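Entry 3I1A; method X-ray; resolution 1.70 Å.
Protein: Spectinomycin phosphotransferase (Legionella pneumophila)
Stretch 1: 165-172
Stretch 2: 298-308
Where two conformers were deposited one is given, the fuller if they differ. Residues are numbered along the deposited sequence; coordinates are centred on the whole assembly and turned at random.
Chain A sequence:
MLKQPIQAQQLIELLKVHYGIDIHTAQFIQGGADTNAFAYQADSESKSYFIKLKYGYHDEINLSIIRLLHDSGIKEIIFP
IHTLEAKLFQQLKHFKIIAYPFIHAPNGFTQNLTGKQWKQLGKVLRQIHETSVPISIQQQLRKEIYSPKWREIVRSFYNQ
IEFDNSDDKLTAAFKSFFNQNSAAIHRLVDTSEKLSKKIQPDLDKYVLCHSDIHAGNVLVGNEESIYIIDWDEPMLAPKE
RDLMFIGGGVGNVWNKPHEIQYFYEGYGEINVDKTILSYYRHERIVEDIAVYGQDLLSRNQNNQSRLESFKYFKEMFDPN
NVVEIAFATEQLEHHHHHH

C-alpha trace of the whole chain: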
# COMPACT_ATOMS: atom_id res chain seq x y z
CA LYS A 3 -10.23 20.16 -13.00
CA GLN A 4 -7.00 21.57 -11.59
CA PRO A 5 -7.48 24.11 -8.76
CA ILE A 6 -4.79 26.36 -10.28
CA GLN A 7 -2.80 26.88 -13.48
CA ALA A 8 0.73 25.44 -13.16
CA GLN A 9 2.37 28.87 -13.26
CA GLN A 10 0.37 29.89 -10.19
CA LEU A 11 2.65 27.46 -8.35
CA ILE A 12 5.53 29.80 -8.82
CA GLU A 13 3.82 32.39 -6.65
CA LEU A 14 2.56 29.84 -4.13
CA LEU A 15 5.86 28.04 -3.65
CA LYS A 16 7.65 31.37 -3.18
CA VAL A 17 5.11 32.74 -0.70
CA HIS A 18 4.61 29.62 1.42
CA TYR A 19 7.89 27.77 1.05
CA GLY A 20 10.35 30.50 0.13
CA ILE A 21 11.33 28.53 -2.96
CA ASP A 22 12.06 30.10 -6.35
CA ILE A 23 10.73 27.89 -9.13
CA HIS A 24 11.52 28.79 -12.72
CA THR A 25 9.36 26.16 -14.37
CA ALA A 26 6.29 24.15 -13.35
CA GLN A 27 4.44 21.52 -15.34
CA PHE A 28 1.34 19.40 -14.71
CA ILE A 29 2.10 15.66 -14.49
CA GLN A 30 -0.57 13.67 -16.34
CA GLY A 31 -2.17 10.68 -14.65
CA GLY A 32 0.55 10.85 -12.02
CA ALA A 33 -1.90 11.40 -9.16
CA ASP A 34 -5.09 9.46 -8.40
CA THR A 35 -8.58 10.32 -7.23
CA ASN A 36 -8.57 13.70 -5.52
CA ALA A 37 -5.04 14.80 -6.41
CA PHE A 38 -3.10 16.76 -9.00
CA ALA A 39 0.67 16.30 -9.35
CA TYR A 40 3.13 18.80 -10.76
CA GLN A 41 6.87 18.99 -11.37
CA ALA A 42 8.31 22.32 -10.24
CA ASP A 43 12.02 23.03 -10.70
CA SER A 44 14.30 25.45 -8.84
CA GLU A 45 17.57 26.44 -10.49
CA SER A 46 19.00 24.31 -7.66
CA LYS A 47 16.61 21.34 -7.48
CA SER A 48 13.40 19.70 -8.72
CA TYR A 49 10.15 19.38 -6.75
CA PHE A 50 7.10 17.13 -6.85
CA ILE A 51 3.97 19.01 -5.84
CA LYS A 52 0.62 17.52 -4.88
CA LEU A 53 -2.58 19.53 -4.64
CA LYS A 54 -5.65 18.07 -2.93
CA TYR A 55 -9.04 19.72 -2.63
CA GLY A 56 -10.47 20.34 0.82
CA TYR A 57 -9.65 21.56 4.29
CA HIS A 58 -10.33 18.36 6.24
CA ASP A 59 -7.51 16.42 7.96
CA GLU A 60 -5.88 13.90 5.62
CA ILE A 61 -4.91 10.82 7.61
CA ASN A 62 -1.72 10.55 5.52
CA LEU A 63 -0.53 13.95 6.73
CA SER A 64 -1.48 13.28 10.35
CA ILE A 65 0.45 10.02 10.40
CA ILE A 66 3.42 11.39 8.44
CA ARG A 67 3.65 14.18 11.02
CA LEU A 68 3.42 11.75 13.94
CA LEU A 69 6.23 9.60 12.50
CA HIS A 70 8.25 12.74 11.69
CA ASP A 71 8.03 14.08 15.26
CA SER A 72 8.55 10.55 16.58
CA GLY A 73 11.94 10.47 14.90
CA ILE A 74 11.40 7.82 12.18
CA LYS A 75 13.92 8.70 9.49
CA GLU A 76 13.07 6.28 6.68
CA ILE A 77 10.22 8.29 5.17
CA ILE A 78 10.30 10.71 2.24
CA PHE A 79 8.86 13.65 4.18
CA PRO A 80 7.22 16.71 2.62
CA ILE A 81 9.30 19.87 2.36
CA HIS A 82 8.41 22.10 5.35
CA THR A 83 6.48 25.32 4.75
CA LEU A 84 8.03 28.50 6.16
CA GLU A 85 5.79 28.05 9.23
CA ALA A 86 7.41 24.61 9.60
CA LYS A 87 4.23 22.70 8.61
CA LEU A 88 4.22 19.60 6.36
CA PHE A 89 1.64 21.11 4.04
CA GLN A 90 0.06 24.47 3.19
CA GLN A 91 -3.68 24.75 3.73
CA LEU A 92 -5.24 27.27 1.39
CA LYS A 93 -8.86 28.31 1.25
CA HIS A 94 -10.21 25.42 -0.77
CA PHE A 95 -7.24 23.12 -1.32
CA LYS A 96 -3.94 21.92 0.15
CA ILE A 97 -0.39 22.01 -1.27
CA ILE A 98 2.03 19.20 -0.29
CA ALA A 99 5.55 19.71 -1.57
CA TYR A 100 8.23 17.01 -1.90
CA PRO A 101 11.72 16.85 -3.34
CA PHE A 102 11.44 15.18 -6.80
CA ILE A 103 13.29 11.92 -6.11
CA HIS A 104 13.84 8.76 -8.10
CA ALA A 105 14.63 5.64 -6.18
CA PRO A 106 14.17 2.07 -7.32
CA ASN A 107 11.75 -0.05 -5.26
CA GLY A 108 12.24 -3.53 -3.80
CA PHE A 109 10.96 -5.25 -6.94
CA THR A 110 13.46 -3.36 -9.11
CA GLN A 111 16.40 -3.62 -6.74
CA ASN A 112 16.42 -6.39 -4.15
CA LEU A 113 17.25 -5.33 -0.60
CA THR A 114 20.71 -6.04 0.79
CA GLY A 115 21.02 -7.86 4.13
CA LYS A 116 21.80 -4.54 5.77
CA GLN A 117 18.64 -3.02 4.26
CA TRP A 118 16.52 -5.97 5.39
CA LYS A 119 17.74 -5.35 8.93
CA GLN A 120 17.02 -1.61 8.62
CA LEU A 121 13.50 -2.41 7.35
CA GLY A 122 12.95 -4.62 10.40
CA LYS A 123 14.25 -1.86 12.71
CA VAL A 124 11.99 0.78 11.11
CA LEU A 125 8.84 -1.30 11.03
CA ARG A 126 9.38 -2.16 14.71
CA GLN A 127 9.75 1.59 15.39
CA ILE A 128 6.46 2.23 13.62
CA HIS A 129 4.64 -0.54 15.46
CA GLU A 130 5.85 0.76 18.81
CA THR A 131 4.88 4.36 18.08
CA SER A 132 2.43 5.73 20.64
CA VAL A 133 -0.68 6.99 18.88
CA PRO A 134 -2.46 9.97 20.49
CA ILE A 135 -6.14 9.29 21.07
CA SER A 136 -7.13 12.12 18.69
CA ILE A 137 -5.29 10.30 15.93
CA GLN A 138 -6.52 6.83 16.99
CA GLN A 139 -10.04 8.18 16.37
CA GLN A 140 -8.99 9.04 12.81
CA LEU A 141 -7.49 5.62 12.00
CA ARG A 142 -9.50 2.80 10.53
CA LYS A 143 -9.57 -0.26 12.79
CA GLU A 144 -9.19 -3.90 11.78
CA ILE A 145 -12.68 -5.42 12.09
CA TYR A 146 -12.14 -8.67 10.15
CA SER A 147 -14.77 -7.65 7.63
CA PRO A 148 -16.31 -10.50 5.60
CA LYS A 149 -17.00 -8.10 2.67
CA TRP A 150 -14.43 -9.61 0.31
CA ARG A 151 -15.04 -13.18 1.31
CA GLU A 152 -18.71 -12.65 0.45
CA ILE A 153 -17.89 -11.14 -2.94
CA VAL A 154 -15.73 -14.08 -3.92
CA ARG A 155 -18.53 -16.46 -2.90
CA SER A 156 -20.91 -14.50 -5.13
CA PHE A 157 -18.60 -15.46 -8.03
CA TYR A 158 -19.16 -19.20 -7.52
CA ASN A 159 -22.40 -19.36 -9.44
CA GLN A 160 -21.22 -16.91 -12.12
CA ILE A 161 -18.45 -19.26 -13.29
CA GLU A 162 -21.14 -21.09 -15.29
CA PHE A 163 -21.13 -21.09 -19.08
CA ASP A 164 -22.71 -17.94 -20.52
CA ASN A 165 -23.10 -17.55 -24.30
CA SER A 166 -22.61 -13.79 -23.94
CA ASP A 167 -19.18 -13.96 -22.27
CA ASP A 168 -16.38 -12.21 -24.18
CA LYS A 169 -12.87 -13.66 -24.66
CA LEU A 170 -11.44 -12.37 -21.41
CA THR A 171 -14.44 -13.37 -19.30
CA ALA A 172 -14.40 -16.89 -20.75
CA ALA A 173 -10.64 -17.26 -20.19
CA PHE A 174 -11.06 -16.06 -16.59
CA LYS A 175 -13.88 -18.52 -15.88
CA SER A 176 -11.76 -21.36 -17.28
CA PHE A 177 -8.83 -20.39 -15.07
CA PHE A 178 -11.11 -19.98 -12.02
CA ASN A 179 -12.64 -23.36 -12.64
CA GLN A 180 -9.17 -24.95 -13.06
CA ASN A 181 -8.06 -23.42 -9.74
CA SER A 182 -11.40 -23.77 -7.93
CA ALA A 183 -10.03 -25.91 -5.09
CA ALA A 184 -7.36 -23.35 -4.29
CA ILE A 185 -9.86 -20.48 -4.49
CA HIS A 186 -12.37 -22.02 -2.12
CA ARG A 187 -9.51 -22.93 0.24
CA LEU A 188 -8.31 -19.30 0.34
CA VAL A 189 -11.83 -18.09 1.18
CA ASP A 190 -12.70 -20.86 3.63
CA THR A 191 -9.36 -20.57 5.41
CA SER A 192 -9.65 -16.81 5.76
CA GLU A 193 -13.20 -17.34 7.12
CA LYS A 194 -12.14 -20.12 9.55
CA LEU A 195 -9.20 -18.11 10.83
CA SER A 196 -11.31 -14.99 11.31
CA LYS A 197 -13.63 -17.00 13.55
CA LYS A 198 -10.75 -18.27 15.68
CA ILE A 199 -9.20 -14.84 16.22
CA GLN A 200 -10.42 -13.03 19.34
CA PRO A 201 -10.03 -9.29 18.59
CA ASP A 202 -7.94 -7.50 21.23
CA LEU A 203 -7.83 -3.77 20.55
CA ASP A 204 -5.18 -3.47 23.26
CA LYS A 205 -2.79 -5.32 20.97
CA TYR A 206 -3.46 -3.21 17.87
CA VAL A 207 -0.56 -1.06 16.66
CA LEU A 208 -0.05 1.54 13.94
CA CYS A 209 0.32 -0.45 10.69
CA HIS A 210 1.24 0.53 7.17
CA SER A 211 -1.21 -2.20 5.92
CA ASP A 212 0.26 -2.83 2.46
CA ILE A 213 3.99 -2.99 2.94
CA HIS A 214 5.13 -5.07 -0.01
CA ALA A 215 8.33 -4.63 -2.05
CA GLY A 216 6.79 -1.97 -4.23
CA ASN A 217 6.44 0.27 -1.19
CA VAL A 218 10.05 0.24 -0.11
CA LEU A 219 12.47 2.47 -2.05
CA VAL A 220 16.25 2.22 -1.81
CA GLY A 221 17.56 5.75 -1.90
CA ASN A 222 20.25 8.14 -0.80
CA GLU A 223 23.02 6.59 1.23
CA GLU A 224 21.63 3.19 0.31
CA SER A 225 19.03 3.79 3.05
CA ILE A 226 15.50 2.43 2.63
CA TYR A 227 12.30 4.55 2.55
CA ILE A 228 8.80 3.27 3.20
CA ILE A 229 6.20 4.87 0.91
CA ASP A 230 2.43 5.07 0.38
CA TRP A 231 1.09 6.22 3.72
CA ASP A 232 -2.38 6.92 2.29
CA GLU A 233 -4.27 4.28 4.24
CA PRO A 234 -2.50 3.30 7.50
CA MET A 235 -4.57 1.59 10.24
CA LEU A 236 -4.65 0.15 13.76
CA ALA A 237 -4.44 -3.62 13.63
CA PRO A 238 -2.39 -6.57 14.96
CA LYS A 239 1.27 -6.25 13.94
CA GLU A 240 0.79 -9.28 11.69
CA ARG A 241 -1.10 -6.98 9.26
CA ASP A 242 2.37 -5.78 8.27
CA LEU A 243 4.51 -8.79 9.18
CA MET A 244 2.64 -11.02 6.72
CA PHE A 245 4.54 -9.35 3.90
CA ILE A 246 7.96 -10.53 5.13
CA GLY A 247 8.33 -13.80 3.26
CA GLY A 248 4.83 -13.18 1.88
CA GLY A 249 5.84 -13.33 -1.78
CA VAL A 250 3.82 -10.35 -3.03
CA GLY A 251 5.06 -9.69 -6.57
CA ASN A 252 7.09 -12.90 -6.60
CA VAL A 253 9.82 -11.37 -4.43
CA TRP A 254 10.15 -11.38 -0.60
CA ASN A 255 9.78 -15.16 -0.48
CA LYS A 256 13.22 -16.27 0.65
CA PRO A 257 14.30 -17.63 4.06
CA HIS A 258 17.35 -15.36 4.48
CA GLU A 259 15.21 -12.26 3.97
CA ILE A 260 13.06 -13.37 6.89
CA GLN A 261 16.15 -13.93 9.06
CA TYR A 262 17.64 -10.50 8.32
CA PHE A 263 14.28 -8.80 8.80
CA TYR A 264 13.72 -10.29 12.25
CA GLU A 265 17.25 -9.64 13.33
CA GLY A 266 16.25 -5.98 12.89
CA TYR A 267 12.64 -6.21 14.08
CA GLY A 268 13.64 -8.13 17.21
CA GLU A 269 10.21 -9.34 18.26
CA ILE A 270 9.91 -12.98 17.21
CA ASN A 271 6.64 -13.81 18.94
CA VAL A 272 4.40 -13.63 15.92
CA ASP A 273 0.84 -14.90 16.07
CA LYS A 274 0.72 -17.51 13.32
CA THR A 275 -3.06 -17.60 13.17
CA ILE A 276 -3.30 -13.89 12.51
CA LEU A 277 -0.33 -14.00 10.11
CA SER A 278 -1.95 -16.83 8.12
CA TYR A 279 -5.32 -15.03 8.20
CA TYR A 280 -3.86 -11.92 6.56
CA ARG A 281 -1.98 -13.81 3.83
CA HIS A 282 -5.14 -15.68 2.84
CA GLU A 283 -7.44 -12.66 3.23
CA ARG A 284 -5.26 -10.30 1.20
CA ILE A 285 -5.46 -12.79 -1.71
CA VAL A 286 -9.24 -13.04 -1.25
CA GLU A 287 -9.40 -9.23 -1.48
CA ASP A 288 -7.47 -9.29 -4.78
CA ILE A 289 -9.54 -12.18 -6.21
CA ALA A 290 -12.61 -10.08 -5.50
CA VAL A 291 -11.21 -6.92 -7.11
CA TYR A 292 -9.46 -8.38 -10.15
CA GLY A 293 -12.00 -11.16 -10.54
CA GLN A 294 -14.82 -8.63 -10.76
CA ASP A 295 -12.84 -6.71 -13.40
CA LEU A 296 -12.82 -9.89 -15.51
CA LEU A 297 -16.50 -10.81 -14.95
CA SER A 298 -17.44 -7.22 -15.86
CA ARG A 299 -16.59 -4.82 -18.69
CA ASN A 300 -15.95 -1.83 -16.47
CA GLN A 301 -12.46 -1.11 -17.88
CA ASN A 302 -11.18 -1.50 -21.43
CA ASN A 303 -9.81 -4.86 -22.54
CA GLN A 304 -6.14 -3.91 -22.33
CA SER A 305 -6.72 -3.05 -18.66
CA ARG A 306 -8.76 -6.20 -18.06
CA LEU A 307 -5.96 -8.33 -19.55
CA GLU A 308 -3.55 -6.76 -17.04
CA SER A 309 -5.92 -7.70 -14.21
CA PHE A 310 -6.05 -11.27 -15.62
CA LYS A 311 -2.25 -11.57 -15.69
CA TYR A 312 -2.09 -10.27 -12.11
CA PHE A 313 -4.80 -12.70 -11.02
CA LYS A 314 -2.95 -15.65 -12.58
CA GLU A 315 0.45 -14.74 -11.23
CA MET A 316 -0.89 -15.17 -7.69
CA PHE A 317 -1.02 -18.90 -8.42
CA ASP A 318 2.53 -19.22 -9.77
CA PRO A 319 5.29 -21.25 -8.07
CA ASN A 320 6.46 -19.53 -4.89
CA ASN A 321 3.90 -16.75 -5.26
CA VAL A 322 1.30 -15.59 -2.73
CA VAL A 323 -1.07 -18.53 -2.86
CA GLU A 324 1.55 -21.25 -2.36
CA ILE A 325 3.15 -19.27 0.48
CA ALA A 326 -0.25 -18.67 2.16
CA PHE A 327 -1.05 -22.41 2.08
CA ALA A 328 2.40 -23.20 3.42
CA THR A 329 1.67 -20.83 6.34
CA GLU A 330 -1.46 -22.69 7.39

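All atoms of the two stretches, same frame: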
# COMPACT_ATOMS: atom_id res chain seq x y z
N ASN A 165 -23.30 -17.81 -22.88
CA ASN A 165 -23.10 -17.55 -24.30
C ASN A 165 -22.70 -16.11 -24.62
O ASN A 165 -22.16 -15.84 -25.70
CB ASN A 165 -24.37 -17.90 -25.08
CG ASN A 165 -24.31 -19.27 -25.72
OD1 ASN A 165 -25.33 -19.82 -26.13
ND2 ASN A 165 -23.11 -19.83 -25.82
N SER A 166 -22.95 -15.19 -23.70
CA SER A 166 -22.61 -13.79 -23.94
C SER A 166 -21.25 -13.38 -23.41
O SER A 166 -20.87 -12.22 -23.55
CB SER A 166 -23.69 -12.88 -23.36
OG SER A 166 -23.73 -12.99 -21.95
N ASP A 167 -20.51 -14.31 -22.81
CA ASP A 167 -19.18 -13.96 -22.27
C ASP A 167 -18.23 -13.56 -23.40
O ASP A 167 -18.26 -14.17 -24.48
CB ASP A 167 -18.53 -15.15 -21.56
CG ASP A 167 -19.22 -15.55 -20.25
OD1 ASP A 167 -19.94 -14.74 -19.65
OD2 ASP A 167 -19.01 -16.69 -19.81
N ASP A 168 -17.38 -12.56 -23.16
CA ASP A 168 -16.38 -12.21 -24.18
C ASP A 168 -15.13 -13.06 -23.93
O ASP A 168 -15.11 -13.89 -23.03
CB ASP A 168 -16.08 -10.70 -24.21
CG ASP A 168 -15.27 -10.17 -23.03
OD1 ASP A 168 -15.03 -10.90 -22.03
OD2 ASP A 168 -14.85 -8.98 -23.10
N LYS A 169 -14.11 -12.88 -24.76
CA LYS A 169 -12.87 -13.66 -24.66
C LYS A 169 -12.23 -13.65 -23.28
O LYS A 169 -11.86 -14.70 -22.75
CB LYS A 169 -11.85 -13.13 -25.68
CG LYS A 169 -10.60 -14.03 -25.86
CD LYS A 169 -9.62 -13.35 -26.84
CE LYS A 169 -8.36 -14.17 -27.11
NZ LYS A 169 -7.36 -13.32 -27.83
N LEU A 170 -12.08 -12.46 -22.71
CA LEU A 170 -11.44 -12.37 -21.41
C LEU A 170 -12.27 -13.01 -20.30
O LEU A 170 -11.74 -13.71 -19.46
CB LEU A 170 -11.13 -10.92 -21.10
CG LEU A 170 -9.89 -10.46 -21.87
CD1 LEU A 170 -9.65 -8.97 -21.57
CD2 LEU A 170 -8.69 -11.30 -21.44
N THR A 171 -13.57 -12.78 -20.32
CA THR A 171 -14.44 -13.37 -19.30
C THR A 171 -14.40 -14.90 -19.38
O THR A 171 -14.33 -15.57 -18.36
CB THR A 171 -15.89 -12.91 -19.46
OG1 THR A 171 -15.95 -11.51 -19.19
CG2 THR A 171 -16.79 -13.65 -18.48
N ALA A 172 -14.44 -15.44 -20.59
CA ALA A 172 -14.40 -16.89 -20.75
C ALA A 172 -13.06 -17.48 -20.29
O ALA A 172 -13.01 -18.56 -19.69
CB ALA A 172 -14.67 -17.29 -22.23
N SER A 298 -16.79 -8.43 -15.35
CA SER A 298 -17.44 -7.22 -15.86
C SER A 298 -16.65 -6.59 -17.01
O SER A 298 -15.56 -7.07 -17.37
CB SER A 298 -17.58 -6.18 -14.75
OG SER A 298 -18.29 -6.72 -13.67
N ARG A 299 -17.21 -5.53 -17.58
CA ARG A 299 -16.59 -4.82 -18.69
C ARG A 299 -16.55 -3.37 -18.27
O ARG A 299 -16.95 -2.47 -19.02
CB ARG A 299 -17.43 -4.99 -19.97
CG ARG A 299 -17.82 -6.45 -20.25
CD ARG A 299 -16.88 -7.12 -21.23
NE ARG A 299 -17.30 -6.87 -22.61
CZ ARG A 299 -18.29 -7.51 -23.22
NH1 ARG A 299 -18.98 -8.45 -22.59
NH2 ARG A 299 -18.60 -7.20 -24.48
N ASN A 300 -16.07 -3.15 -17.05
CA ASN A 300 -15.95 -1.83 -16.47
C ASN A 300 -14.75 -1.04 -17.00
O ASN A 300 -14.79 0.18 -17.05
CB ASN A 300 -15.85 -1.93 -14.94
CG ASN A 300 -17.12 -2.48 -14.31
OD1 ASN A 300 -18.22 -2.29 -14.84
ND2 ASN A 300 -16.97 -3.16 -13.18
N GLN A 301 -13.67 -1.75 -17.35
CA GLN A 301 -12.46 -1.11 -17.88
C GLN A 301 -12.26 -1.63 -19.30
O GLN A 301 -12.88 -2.62 -19.68
CB GLN A 301 -11.20 -1.50 -17.09
CG GLN A 301 -11.10 -1.05 -15.65
CD GLN A 301 -9.65 -1.04 -15.18
OE1 GLN A 301 -8.97 -0.00 -15.23
NE2 GLN A 301 -9.15 -2.20 -14.75
N ASN A 302 -11.38 -1.00 -20.07
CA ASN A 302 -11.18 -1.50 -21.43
C ASN A 302 -10.45 -2.85 -21.39
O ASN A 302 -9.92 -3.26 -20.35
CB ASN A 302 -10.41 -0.48 -22.28
CG ASN A 302 -9.01 -0.20 -21.75
OD1 ASN A 302 -8.23 -1.11 -21.49
ND2 ASN A 302 -8.69 1.08 -21.60
N ASN A 303 -10.43 -3.54 -22.51
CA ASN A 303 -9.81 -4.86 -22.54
C ASN A 303 -8.32 -4.96 -22.29
O ASN A 303 -7.83 -6.00 -21.85
CB ASN A 303 -10.19 -5.56 -23.84
CG ASN A 303 -11.67 -5.86 -23.91
OD1 ASN A 303 -12.36 -5.85 -22.88
ND2 ASN A 303 -12.17 -6.13 -25.11
N GLN A 304 -7.58 -3.90 -22.58
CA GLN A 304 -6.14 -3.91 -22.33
C GLN A 304 -5.95 -3.92 -20.81
O GLN A 304 -5.10 -4.63 -20.28
CB GLN A 304 -5.51 -2.67 -22.97
CG GLN A 304 -5.61 -2.68 -24.51
CD GLN A 304 -7.05 -2.66 -25.05
OE1 GLN A 304 -7.85 -1.77 -24.71
NE2 GLN A 304 -7.38 -3.63 -25.89
N SER A 305 -6.78 -3.14 -20.12
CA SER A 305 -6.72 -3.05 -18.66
C SER A 305 -7.21 -4.34 -18.00
O SER A 305 -6.67 -4.77 -16.98
CB SER A 305 -7.57 -1.87 -18.19
OG SER A 305 -7.00 -0.65 -18.63
N ARG A 306 -8.24 -4.95 -18.58
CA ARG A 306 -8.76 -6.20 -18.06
C ARG A 306 -7.72 -7.31 -18.25
O ARG A 306 -7.60 -8.18 -17.41
CB ARG A 306 -10.07 -6.58 -18.74
CG ARG A 306 -11.24 -5.75 -18.24
CD ARG A 306 -12.49 -5.99 -19.07
NE ARG A 306 -13.07 -7.32 -18.86
CZ ARG A 306 -13.61 -8.07 -19.83
NH1 ARG A 306 -13.64 -7.63 -21.08
NH2 ARG A 306 -14.14 -9.25 -19.53
N LEU A 307 -6.99 -7.30 -19.37
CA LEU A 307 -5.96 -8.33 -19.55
C LEU A 307 -4.88 -8.16 -18.47
O LEU A 307 -4.32 -9.13 -17.99
CB LEU A 307 -5.30 -8.23 -20.95
CG LEU A 307 -4.14 -9.20 -21.29
CD1 LEU A 307 -4.51 -10.70 -21.13
CD2 LEU A 307 -3.76 -8.94 -22.75
N GLU A 308 -4.56 -6.92 -18.10
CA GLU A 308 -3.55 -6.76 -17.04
C GLU A 308 -4.05 -7.37 -15.74
O GLU A 308 -3.29 -8.03 -15.02
CB GLU A 308 -3.20 -5.28 -16.83
CG GLU A 308 -2.57 -4.63 -18.05
CD GLU A 308 -2.13 -3.19 -17.81
OE1 GLU A 308 -2.91 -2.40 -17.24
OE2 GLU A 308 -1.00 -2.85 -18.22
O HOH W 1 -21.28 -9.29 -23.88
O HOH W 2 -15.09 -7.08 -24.94
O HOH W 3 -18.08 -10.80 -20.78

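The contact is built around one carboxylate. Asp168 stands at the N-cap of the helix that begins at Lys169, and its chi1 of 72° (p) folds the side chain back over the helix start, so that Asp168 OD1 accepts from Thr171 N at 2.9 Å. That cap fixes the carboxylate, and the fixed carboxylate then faces the other stretch. Arg306 meets it end-on: Arg306 NH1 donates to Asp168 OD2 at 2.7 Å and Arg306 NH2 to Asp168 OD1 at 3.1 Å, both nearly straight, a bidentate salt bridge in the plane of the guanidinium. OD1 thus serves the cap and the bridge together, a compact rule for joining a helix start to a distant part of the chain: aspartate is short enough to cap and still has a second oxygen to offer.

Arg306 reaches this position from the first turn of its own helix. Its chi1 is m and chi2 t, which carry the chain outward, and chi3 at 71° (p) bends it so that the guanidinium lies edge-on to Asp168. Asn303, one turn earlier and also m, steadies it from within the stretch: Arg306 NH1 donates to Asn303 OD1 at 2.8 Å. Thr171 OG1 sits near the same guanidinium edge, 2.9 Å from Arg306 NH2, while Leu170 CB lies over one face. Arginine suits the site because its polar edge can meet the acid while its flat face packs against carbon; the residue is buried, with its charge paired.

Arg299 approaches differently. Its CB points sideways, but an off-rotamer chi2 of -97° and a chi3 of -86° (m) curl the exposed chain so that its end comes nearer. Asp168 OD2 lies over the guanidinium face, 3.3 Å from Arg299 NE, a salt bridge of charges alone with no N-H aimed at the oxygen. Water supplies directed bonds: water 1 donates to Ser166 O (3.0 Å) and accepts from Arg299 NH1 (2.8 Å), and water 2 donates to Asp168 OD2 (2.7 Å) and accepts from Asn303 ND2 (3.1 Å).

Beside this polar cluster Leu170 gives the apolar part, with 92 Å² covered, the most of any residue here, out of 336 Å² summed over both sides. The CA-to-CB bond of Leu170 points toward the second stretch, and with the m,t rotamer Leu170 CD1 is 3.7 Å from Arg306 CB and 3.5 Å from Asn303 O, while Leu170 CD2 is 4.2 Å from Leu307 CD1. In the second stretch, Asn302 repeats the capping motif, Asn302 OD1 accepting from Ser305 N at 2.8 Å, again with chi1 in p.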